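Local coordinates for protein acireductone dioxygenase (Bacillus anthracis, PDB 4QGL) that probably catalyses the reaction of oxygen with an acireductone in the methionine salvage pathway, with products that depend on whether iron or nickel is bound, at residues G76-N87 against R156-V165; I113-I122 against D131-V142. All coordinates share one frame; numbering follows the deposited sequence.

Contact 1 pairs strands 79-85 and 158-164 at one edge of a five-stranded antiparallel sheet. Contact 2 joins the hairpin 116-123/129-134 of the opposing sheet to strand 138-142, which belongs to the same sheet as contact 1. The centres lie about 11 Å apart, and contact 2 is nested along the chain inside the loop that contact 1 closes. They meet at the corner of V114 and S115: V159 O to V114 N and V159 N to S115 O, both 3.0 Å, are probable hydrogen bonds. In this cupin barrel contact 1 thus builds one sheet's edge and contact 2 ties it to the facing sheet; H103, H105, E109 and H148 bind cadmium at the site predicted for iron or nickel.

Contact 1 (G76-N87 against R156-V165); sequences GYKAHDVISLSN and RQVVAIRIFV
The F164 ring lies flat against the backbone of A79, whose carbonyl O sits 3.7 Å above the ring plane, over its centre. That same oxygen accepts the amide of F164, with F164 N to A79 O at 3.0 Å. F164 O serves two donors at once: K78 N at 3.0 Å and A79 N at 3.1 Å reach it from opposite faces of its carbonyl plane. One residue facing two consecutive ones defines a classic beta bulge at the start of the ladder. Beyond it the pairing is regular, D81 with R162, I83 with A160 and L85 with V158 being hydrogen-bonded pairs.

On the face carrying A79, D81 and I83, R162 bends at chi2 (140°) and chi3 (92°), which brings one guanidinium face against I83, with CG2 of I83 3.6 Å from NH2 of R162. The D81 carboxylate lies at the edge of that group, the two planes only 14° apart. Their salt bridge, OD1 of D81 to NH2 of R162 at 3.2 Å, is somewhat doubtful because OD1 is less securely placed. R162 also touches R111, predicted to help form the substrate dianion.

The opposite face, with V82, I161 and I163, packs against helices 54-63 and 65-75. Before the bulge, Y77 sets its CB 3.5 Å from CG2 of I163 and presents a ring edge to V165 CG2, while its hydroxyl hydrogen-bonds D108 and S141. The arrangement is an antiparallel edge pair of the cupin barrel, one face turned to helices and the other carrying R162, whose side chain comes within about 7 Å of a bound cadmium.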
loop_
_atom_site.group_PDB
_atom_site.type_symbol
_atom_site.label_atom_id
_atom_site.label_comp_id
_atom_site.label_asym_id
_atom_site.label_seq_id
_atom_site.Cartn_x
_atom_site.Cartn_y
_atom_site.Cartn_z
ATOM N N GLY A 76 4.402 -10.958 12.216
ATOM C CA GLY A 76 4.171 -10.426 13.561
ATOM C C GLY A 76 3.248 -9.223 13.711
ATOM O O GLY A 76 3.401 -8.460 14.638
ATOM N N TYR A 77 2.264 -9.062 12.841
ATOM C CA TYR A 77 1.289 -7.956 12.966
ATOM C C TYR A 77 0.089 -8.360 13.835
ATOM O O TYR A 77 -0.110 -9.535 14.078
ATOM C CB TYR A 77 0.827 -7.474 11.568
ATOM C CG TYR A 77 1.981 -7.200 10.631
ATOM C CD1 TYR A 77 3.132 -6.569 11.095
ATOM C CD2 TYR A 77 1.940 -7.587 9.310
ATOM C CE1 TYR A 77 4.207 -6.312 10.265
ATOM C CE2 TYR A 77 3.015 -7.344 8.459
ATOM C CZ TYR A 77 4.153 -6.687 8.930
ATOM O OH TYR A 77 5.243 -6.423 8.091
ATOM N N LYS A 78 -0.708 -7.384 14.282
ATOM C CA LYS A 78 -1.805 -7.612 15.238
ATOM C C LYS A 78 -3.198 -7.120 14.823
ATOM O O LYS A 78 -4.179 -7.836 14.969
ATOM C CB LYS A 78 -1.480 -6.959 16.585
ATOM C CG LYS A 78 -0.068 -7.216 17.051
ATOM C CD LYS A 78 0.083 -7.184 18.564
ATOM C CE LYS A 78 1.463 -7.728 18.943
ATOM N NZ LYS A 78 1.652 -7.815 20.417
ATOM N N ALA A 79 -3.298 -5.892 14.352
ATOM C CA ALA A 79 -4.584 -5.265 14.113
ATOM C C ALA A 79 -4.687 -4.841 12.671
ATOM O O ALA A 79 -3.684 -4.756 11.971
ATOM C CB ALA A 79 -4.703 -4.065 15.016
ATOM N N HIS A 80 -5.904 -4.567 12.230
ATOM C CA HIS A 80 -6.163 -4.193 10.837
ATOM C C HIS A 80 -7.476 -3.443 10.684
ATOM O O HIS A 80 -8.424 -3.666 11.468
ATOM C CB HIS A 80 -6.170 -5.424 9.920
ATOM C CG HIS A 80 -6.931 -6.597 10.456
ATOM N ND1 HIS A 80 -6.359 -7.543 11.289
ATOM C CD2 HIS A 80 -8.212 -6.997 10.263
ATOM C CE1 HIS A 80 -7.254 -8.466 11.590
ATOM N NE2 HIS A 80 -8.387 -8.162 10.978
ATOM N N ASP A 81 -7.534 -2.564 9.680
ATOM C CA ASP A 81 -8.783 -1.885 9.344
ATOM C C ASP A 81 -8.819 -1.407 7.906
ATOM O O ASP A 81 -7.925 -1.701 7.143
ATOM C CB ASP A 81 -9.065 -0.735 10.305
ATOM C CG ASP A 81 -8.009 0.358 10.266
ATOM O OD1 ASP A 81 -7.271 0.529 9.246
ATOM O OD2 ASP A 81 -7.939 1.062 11.305
ATOM N N VAL A 82 -9.870 -0.695 7.543
ATOM C CA VAL A 82 -10.028 -0.258 6.184
ATOM C C VAL A 82 -10.151 1.243 6.160
ATOM O O VAL A 82 -10.894 1.816 6.926
ATOM C CB VAL A 82 -11.249 -0.899 5.515
ATOM C CG1 VAL A 82 -11.356 -0.490 4.058
ATOM C CG2 VAL A 82 -11.165 -2.414 5.636
ATOM N N ILE A 83 -9.405 1.871 5.266
ATOM C CA ILE A 83 -9.586 3.287 5.007
ATOM C C ILE A 83 -9.882 3.556 3.529
ATOM O O ILE A 83 -9.481 2.807 2.657
ATOM C CB ILE A 83 -8.397 4.108 5.560
ATOM C CG1 ILE A 83 -7.049 3.564 5.101
ATOM C CG2 ILE A 83 -8.421 4.046 7.084
ATOM C CD1 ILE A 83 -6.509 4.238 3.885
ATOM N N SER A 84 -10.638 4.608 3.269
ATOM C CA SER A 84 -10.765 5.115 1.911
ATOM C C SER A 84 -10.574 6.621 1.811
ATOM O O SER A 84 -10.988 7.351 2.680
ATOM C CB SER A 84 -12.088 4.707 1.306
ATOM O OG SER A 84 -13.134 5.470 1.838
ATOM N N LEU A 85 -9.927 7.048 0.722
ATOM C CA LEU A 85 -9.659 8.453 0.399
ATOM C C LEU A 85 -10.171 8.724 -0.982
ATOM O O LEU A 85 -10.049 7.875 -1.847
ATOM C CB LEU A 85 -8.163 8.729 0.426
ATOM C CG LEU A 85 -7.504 8.612 1.804
ATOM C CD1 LEU A 85 -6.001 8.705 1.699
ATOM C CD2 LEU A 85 -8.023 9.669 2.746
ATOM N N SER A 86 -10.771 9.897 -1.183
ATOM C CA SER A 86 -11.248 10.331 -2.504
ATOM C C SER A 86 -11.400 11.857 -2.523
ATOM O O SER A 86 -11.229 12.497 -1.494
ATOM C CB SER A 86 -12.550 9.628 -2.894
ATOM O OG SER A 86 -13.558 9.824 -1.927
ATOM N N ASN A 87 -11.673 12.438 -3.695
ATOM C CA ASN A 87 -11.753 13.909 -3.856
ATOM C C ASN A 87 -12.783 14.518 -2.924
ATOM O O ASN A 87 -12.610 15.630 -2.440
ATOM C CB ASN A 87 -12.113 14.311 -5.305
ATOM C CG ASN A 87 -10.900 14.732 -6.132
ATOM O OD1 ASN A 87 -9.774 14.866 -5.635
ATOM N ND2 ASN A 87 -11.131 14.951 -7.411
ATOM N N ARG A 156 -6.880 10.239 -7.930
ATOM C CA ARG A 156 -6.993 10.725 -6.538
ATOM C C ARG A 156 -8.010 9.910 -5.681
ATOM O O ARG A 156 -8.853 10.482 -5.009
ATOM C CB ARG A 156 -7.352 12.227 -6.482
ATOM C CG ARG A 156 -6.443 13.196 -7.244
ATOM C CD ARG A 156 -5.308 13.729 -6.375
ATOM N NE ARG A 156 -5.781 14.726 -5.397
ATOM C CZ ARG A 156 -5.017 15.299 -4.458
ATOM N NH1 ARG A 156 -3.729 14.990 -4.352
ATOM N NH2 ARG A 156 -5.541 16.182 -3.619
ATOM N N GLN A 157 -7.906 8.588 -5.693
ATOM C CA GLN A 157 -8.767 7.764 -4.866
ATOM C C GLN A 157 -8.132 6.405 -4.575
ATOM O O GLN A 157 -7.549 5.776 -5.449
ATOM C CB GLN A 157 -10.117 7.574 -5.526
ATOM C CG GLN A 157 -9.998 6.824 -6.823
ATOM C CD GLN A 157 -11.272 6.839 -7.594
ATOM O OE1 GLN A 157 -12.274 7.346 -7.116
ATOM N NE2 GLN A 157 -11.241 6.290 -8.807
ATOM N N VAL A 158 -8.245 5.965 -3.336
ATOM C CA VAL A 158 -7.754 4.652 -2.983
ATOM C C VAL A 158 -8.600 4.052 -1.871
ATOM O O VAL A 158 -9.080 4.762 -0.965
ATOM C CB VAL A 158 -6.246 4.723 -2.620
ATOM C CG1 VAL A 158 -6.011 5.217 -1.210
ATOM C CG2 VAL A 158 -5.597 3.382 -2.785
ATOM N N VAL A 159 -8.803 2.740 -1.956
ATOM C CA VAL A 159 -9.299 1.930 -0.816
ATOM C C VAL A 159 -8.257 0.891 -0.448
ATOM O O VAL A 159 -7.749 0.226 -1.324
ATOM C CB VAL A 159 -10.613 1.215 -1.123
ATOM C CG1 VAL A 159 -11.025 0.353 0.047
ATOM C CG2 VAL A 159 -11.728 2.196 -1.368
ATOM N N ALA A 160 -7.963 0.769 0.854
ATOM C CA ALA A 160 -6.900 -0.103 1.387
ATOM C C ALA A 160 -7.226 -0.723 2.734
ATOM O O ALA A 160 -7.951 -0.174 3.547
ATOM C CB ALA A 160 -5.607 0.699 1.538
ATOM N N ILE A 161 -6.598 -1.846 2.968
ATOM C CA ILE A 161 -6.553 -2.432 4.275
ATOM C C ILE A 161 -5.204 -2.082 4.890
ATOM O O ILE A 161 -4.192 -2.255 4.257
ATOM C CB ILE A 161 -6.699 -3.962 4.214
ATOM C CG1 ILE A 161 -7.984 -4.336 3.496
ATOM C CG2 ILE A 161 -6.734 -4.509 5.614
ATOM C CD1 ILE A 161 -8.101 -5.817 3.186
ATOM N N ARG A 162 -5.188 -1.595 6.122
ATOM C CA ARG A 162 -3.953 -1.345 6.797
ATOM C C ARG A 162 -3.759 -2.393 7.859
ATOM O O ARG A 162 -4.660 -2.646 8.673
ATOM C CB ARG A 162 -3.989 0.002 7.463
ATOM C CG ARG A 162 -4.674 1.053 6.632
ATOM C CD ARG A 162 -5.495 1.896 7.565
ATOM N NE ARG A 162 -4.746 3.052 8.036
ATOM C CZ ARG A 162 -5.091 3.782 9.087
ATOM N NH1 ARG A 162 -4.347 4.813 9.427
ATOM N NH2 ARG A 162 -6.170 3.488 9.801
ATOM N N ILE A 163 -2.580 -2.997 7.858
ATOM C CA ILE A 163 -2.228 -3.937 8.895
ATOM C C ILE A 163 -1.120 -3.303 9.728
ATOM O O ILE A 163 -0.195 -2.765 9.202
ATOM C CB ILE A 163 -1.804 -5.284 8.276
ATOM C CG1 ILE A 163 -2.879 -5.762 7.292
ATOM C CG2 ILE A 163 -1.615 -6.346 9.351
ATOM C CD1 ILE A 163 -2.522 -7.046 6.564
ATOM N N PHE A 164 -1.244 -3.333 11.034
ATOM C CA PHE A 164 -0.270 -2.721 11.897
ATOM C C PHE A 164 0.047 -3.606 13.097
ATOM O O PHE A 164 -0.692 -4.541 13.420
ATOM C CB PHE A 164 -0.774 -1.357 12.361
ATOM C CG PHE A 164 -2.271 -1.256 12.501
ATOM C CD1 PHE A 164 -3.072 -1.066 11.396
ATOM C CD2 PHE A 164 -2.879 -1.288 13.752
ATOM C CE1 PHE A 164 -4.448 -0.956 11.526
ATOM C CE2 PHE A 164 -4.259 -1.161 13.888
ATOM C CZ PHE A 164 -5.041 -1.007 12.770
ATOM N N VAL A 165 1.166 -3.307 13.737
ATOM C CA VAL A 165 1.523 -3.870 15.050
ATOM C C VAL A 165 0.763 -3.221 16.210
ATOM O O VAL A 165 0.153 -3.902 17.046
ATOM C CB VAL A 165 3.016 -3.683 15.333
ATOM C CG1 VAL A 165 3.320 -3.898 16.800
ATOM C CG2 VAL A 165 3.835 -4.616 14.445
#

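Contact 2 (I113-I122 against D131-V142); sequences IVSGHGIFAI and DVELEPGDLISV. With CD (cadmium ion), chain C.
H117 and E135 hold a cadmium ion between them at the open end of the hairpin. E135 chelates it through both carboxylate oxygens, OE1 at 2.4 Å and OE2 at 2.3 Å from the cadmium, while H117 NE2 binds at 2.7 Å. The metal lies in the plane of the imidazole, at its edge, and the carboxylate stands nearly perpendicular to the ring, at 84°. A bend at chi2 (-86°) folds the E135 carboxylate back to this position. G1 O adds a further ligand, and D155 fixes the ring's rotation through H117 ND1. This site is distinct from the H103, H105, E109 and H148 site predicted for iron or nickel.

Next to it, residues E135 to D138 make a type II turn, and D138 OD2 accepts E135 N at 2.7 Å from above the carboxylate plane. I113 pairs with the turn through its backbone, N to D138 O and O from G137 N, both 2.9 Å.

Inside, L134 CD1 meets the edge of the F120 ring, which also touches E109 and H148. V142 CG2 lies over one ring face, offset toward the rim. I122 CD1 extends this apolar layer to V132 CG2, 4.0 Å away. Antiparallel strands 116-123 and 129-134 (axes of 118-122 and 131-134 at 162°, V132 N to F120 O at 2.8 Å in a hydrogen-bonded pair) thus form a hairpin that the turn carries across to strand 138-142 in the facing sheet, around the core of a cupin jelly-roll barrel.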
loop_
_atom_site.group_PDB
_atom_site.type_symbol
_atom_site.label_atom_id
_atom_site.label_comp_id
_atom_site.label_asym_id
_atom_site.label_seq_id
_atom_site.Cartn_x
_atom_site.Cartn_y
_atom_site.Cartn_z
ATOM N N ILE A 113 -3.977 -3.053 -1.477
ATOM C CA ILE A 113 -4.919 -2.240 -2.235
ATOM C C ILE A 113 -6.133 -3.056 -2.662
ATOM O O ILE A 113 -5.997 -4.135 -3.259
ATOM C CB ILE A 113 -4.275 -1.620 -3.478
ATOM C CG1 ILE A 113 -2.996 -0.825 -3.128
ATOM C CG2 ILE A 113 -5.281 -0.762 -4.212
ATOM C CD1 ILE A 113 -2.995 -0.141 -1.779
ATOM N N VAL A 114 -7.307 -2.531 -2.340
ATOM C CA VAL A 114 -8.558 -3.115 -2.770
ATOM C C VAL A 114 -9.110 -2.446 -3.994
ATOM O O VAL A 114 -9.542 -3.097 -4.915
ATOM C CB VAL A 114 -9.653 -3.013 -1.703
ATOM C CG1 VAL A 114 -10.830 -3.915 -2.090
ATOM C CG2 VAL A 114 -9.150 -3.417 -0.316
ATOM N N SER A 115 -9.125 -1.120 -3.986
ATOM C CA SER A 115 -9.549 -0.326 -5.142
ATOM C C SER A 115 -8.654 0.878 -5.343
ATOM O O SER A 115 -7.953 1.259 -4.423
ATOM C CB SER A 115 -10.964 0.152 -4.904
ATOM O OG SER A 115 -11.868 -0.934 -5.032
ATOM N N GLY A 116 -8.710 1.493 -6.535
ATOM C CA GLY A 116 -7.943 2.707 -6.875
ATOM C C GLY A 116 -6.462 2.471 -6.968
ATOM O O GLY A 116 -6.030 1.390 -7.364
ATOM N N HIS A 117 -5.672 3.488 -6.600
ATOM C CA HIS A 117 -4.199 3.435 -6.783
ATOM C C HIS A 117 -3.421 4.167 -5.711
ATOM O O HIS A 117 -3.953 5.046 -5.031
ATOM C CB HIS A 117 -3.780 4.021 -8.130
ATOM C CG HIS A 117 -4.507 3.439 -9.300
ATOM N ND1 HIS A 117 -5.733 3.907 -9.717
ATOM C CD2 HIS A 117 -4.177 2.441 -10.145
ATOM C CE1 HIS A 117 -6.135 3.212 -10.764
ATOM N NE2 HIS A 117 -5.206 2.314 -11.045
ATOM N N GLY A 118 -2.162 3.800 -5.535
ATOM C CA GLY A 118 -1.269 4.610 -4.734
ATOM C C GLY A 118 0.125 4.479 -5.279
ATOM O O GLY A 118 0.385 3.611 -6.100
ATOM N N ILE A 119 1.008 5.373 -4.849
ATOM C CA ILE A 119 2.420 5.259 -5.148
ATOM C C ILE A 119 3.184 5.384 -3.849
ATOM O O ILE A 119 3.041 6.372 -3.165
ATOM C CB ILE A 119 2.945 6.363 -6.090
ATOM C CG1 ILE A 119 2.153 6.451 -7.394
ATOM C CG2 ILE A 119 4.393 6.044 -6.469
ATOM C CD1 ILE A 119 2.234 7.810 -8.061
ATOM N N PHE A 120 4.005 4.396 -3.528
ATOM C CA PHE A 120 4.984 4.571 -2.481
ATOM C C PHE A 120 6.334 4.899 -3.056
ATOM O O PHE A 120 6.807 4.218 -3.955
ATOM C CB PHE A 120 5.126 3.318 -1.657
ATOM C CG PHE A 120 4.160 3.266 -0.508
ATOM C CD1 PHE A 120 4.399 4.015 0.620
ATOM C CD2 PHE A 120 3.015 2.474 -0.551
ATOM C CE1 PHE A 120 3.516 3.998 1.670
ATOM C CE2 PHE A 120 2.134 2.457 0.501
ATOM C CZ PHE A 120 2.390 3.220 1.610
ATOM N N ALA A 121 6.980 5.921 -2.508
ATOM C CA ALA A 121 8.315 6.312 -2.962
ATOM C C ALA A 121 9.320 5.945 -1.882
ATOM O O ALA A 121 9.318 6.547 -0.810
ATOM C CB ALA A 121 8.371 7.824 -3.250
ATOM N N ILE A 122 10.212 5.003 -2.178
ATOM C CA ILE A 122 11.063 4.418 -1.141
ATOM C C ILE A 122 12.523 4.658 -1.464
ATOM O O ILE A 122 12.969 4.512 -2.618
ATOM C CB ILE A 122 10.755 2.919 -0.948
ATOM C CG1 ILE A 122 9.302 2.746 -0.523
ATOM C CG2 ILE A 122 11.626 2.325 0.154
ATOM C CD1 ILE A 122 8.658 1.469 -1.025
ATOM N N ASP A 131 9.833 4.276 -7.066
ATOM C CA ASP A 131 8.394 4.256 -6.865
ATOM C C ASP A 131 7.974 2.816 -6.887
ATOM O O ASP A 131 8.498 2.035 -7.644
ATOM C CB ASP A 131 7.647 4.917 -8.039
ATOM C CG ASP A 131 7.696 6.434 -8.030
ATOM O OD1 ASP A 131 8.098 7.040 -7.012
ATOM O OD2 ASP A 131 7.311 7.010 -9.078
ATOM N N VAL A 132 7.006 2.464 -6.080
ATOM C CA VAL A 132 6.250 1.298 -6.348
ATOM C C VAL A 132 4.873 1.810 -6.624
ATOM O O VAL A 132 4.269 2.496 -5.788
ATOM C CB VAL A 132 6.233 0.311 -5.164
ATOM C CG1 VAL A 132 5.631 -1.006 -5.603
ATOM C CG2 VAL A 132 7.649 0.093 -4.671
ATOM N N GLU A 133 4.369 1.468 -7.793
ATOM C CA GLU A 133 3.023 1.847 -8.175
ATOM C C GLU A 133 2.118 0.647 -8.046
ATOM O O GLU A 133 2.359 -0.391 -8.664
ATOM C CB GLU A 133 3.002 2.321 -9.611
ATOM C CG GLU A 133 4.040 3.388 -9.933
ATOM C CD GLU A 133 4.186 3.542 -11.433
ATOM O OE1 GLU A 133 3.724 2.639 -12.161
ATOM O OE2 GLU A 133 4.756 4.541 -11.927
ATOM N N LEU A 134 1.052 0.818 -7.286
ATOM C CA LEU A 134 0.292 -0.320 -6.844
ATOM C C LEU A 134 -1.037 -0.455 -7.553
ATOM O O LEU A 134 -1.716 0.546 -7.775
ATOM C CB LEU A 134 0.036 -0.188 -5.340
ATOM C CG LEU A 134 1.273 -0.011 -4.474
ATOM C CD1 LEU A 134 0.846 0.208 -3.046
ATOM C CD2 LEU A 134 2.191 -1.207 -4.572
ATOM N N GLU A 135 -1.419 -1.693 -7.873
ATOM C CA GLU A 135 -2.728 -1.968 -8.455
ATOM C C GLU A 135 -3.545 -2.771 -7.472
ATOM O O GLU A 135 -3.008 -3.386 -6.550
ATOM C CB GLU A 135 -2.570 -2.719 -9.768
ATOM C CG GLU A 135 -1.899 -1.905 -10.881
ATOM C CD GLU A 135 -2.908 -1.087 -11.638
ATOM O OE1 GLU A 135 -4.078 -1.263 -11.302
ATOM O OE2 GLU A 135 -2.576 -0.294 -12.540
ATOM N N PRO A 136 -4.868 -2.758 -7.630
ATOM C CA PRO A 136 -5.623 -3.599 -6.714
ATOM C C PRO A 136 -5.100 -5.012 -6.696
ATOM O O PRO A 136 -4.635 -5.488 -7.704
ATOM C CB PRO A 136 -7.038 -3.550 -7.283
ATOM C CG PRO A 136 -7.107 -2.177 -7.925
ATOM C CD PRO A 136 -5.738 -1.914 -8.479
ATOM N N GLY A 137 -5.136 -5.661 -5.542
ATOM C CA GLY A 137 -4.617 -7.032 -5.424
ATOM C C GLY A 137 -3.189 -7.046 -4.917
ATOM O O GLY A 137 -2.626 -8.126 -4.677
ATOM N N ASP A 138 -2.646 -5.843 -4.708
ATOM C CA ASP A 138 -1.259 -5.642 -4.313
ATOM C C ASP A 138 -1.113 -5.486 -2.809
ATOM O O ASP A 138 -1.672 -4.564 -2.257
ATOM C CB ASP A 138 -0.749 -4.342 -4.956
ATOM C CG ASP A 138 -0.165 -4.551 -6.354
ATOM O OD1 ASP A 138 -0.122 -5.706 -6.818
ATOM O OD2 ASP A 138 0.272 -3.564 -7.008
ATOM N N LEU A 139 -0.350 -6.345 -2.127
ATOM C CA LEU A 139 0.046 -6.080 -0.735
ATOM C C LEU A 139 1.500 -5.788 -0.695
ATOM O O LEU A 139 2.277 -6.558 -1.247
ATOM C CB LEU A 139 -0.216 -7.240 0.206
ATOM C CG LEU A 139 0.248 -6.907 1.643
ATOM C CD1 LEU A 139 -0.759 -7.346 2.640
ATOM C CD2 LEU A 139 1.601 -7.481 1.987
ATOM N N ILE A 140 1.825 -4.699 0.017
ATOM C CA ILE A 140 3.198 -4.230 0.145
ATOM C C ILE A 140 3.534 -3.990 1.589
ATOM O O ILE A 140 2.681 -3.501 2.332
ATOM C CB ILE A 140 3.477 -2.922 -0.651
ATOM C CG1 ILE A 140 4.937 -2.545 -0.490
ATOM C CG2 ILE A 140 2.628 -1.737 -0.209
ATOM C CD1 ILE A 140 5.299 -1.336 -1.274
ATOM N N SER A 141 4.754 -4.340 2.004
ATOM C CA SER A 141 5.207 -3.947 3.336
ATOM C C SER A 141 6.484 -3.154 3.253
ATOM O O SER A 141 7.508 -3.609 2.739
ATOM C CB SER A 141 5.408 -5.106 4.326
ATOM O OG SER A 141 5.997 -4.597 5.537
ATOM N N VAL A 142 6.393 -1.965 3.818
ATOM C CA VAL A 142 7.426 -1.036 3.772
ATOM C C VAL A 142 8.143 -1.116 5.102
ATOM O O VAL A 142 7.567 -0.770 6.135
ATOM C CB VAL A 142 6.847 0.362 3.546
ATOM C CG1 VAL A 142 7.912 1.427 3.786
ATOM C CG2 VAL A 142 6.258 0.476 2.142
HETATM CD CD CD C . -4.754 0.414 -12.844
#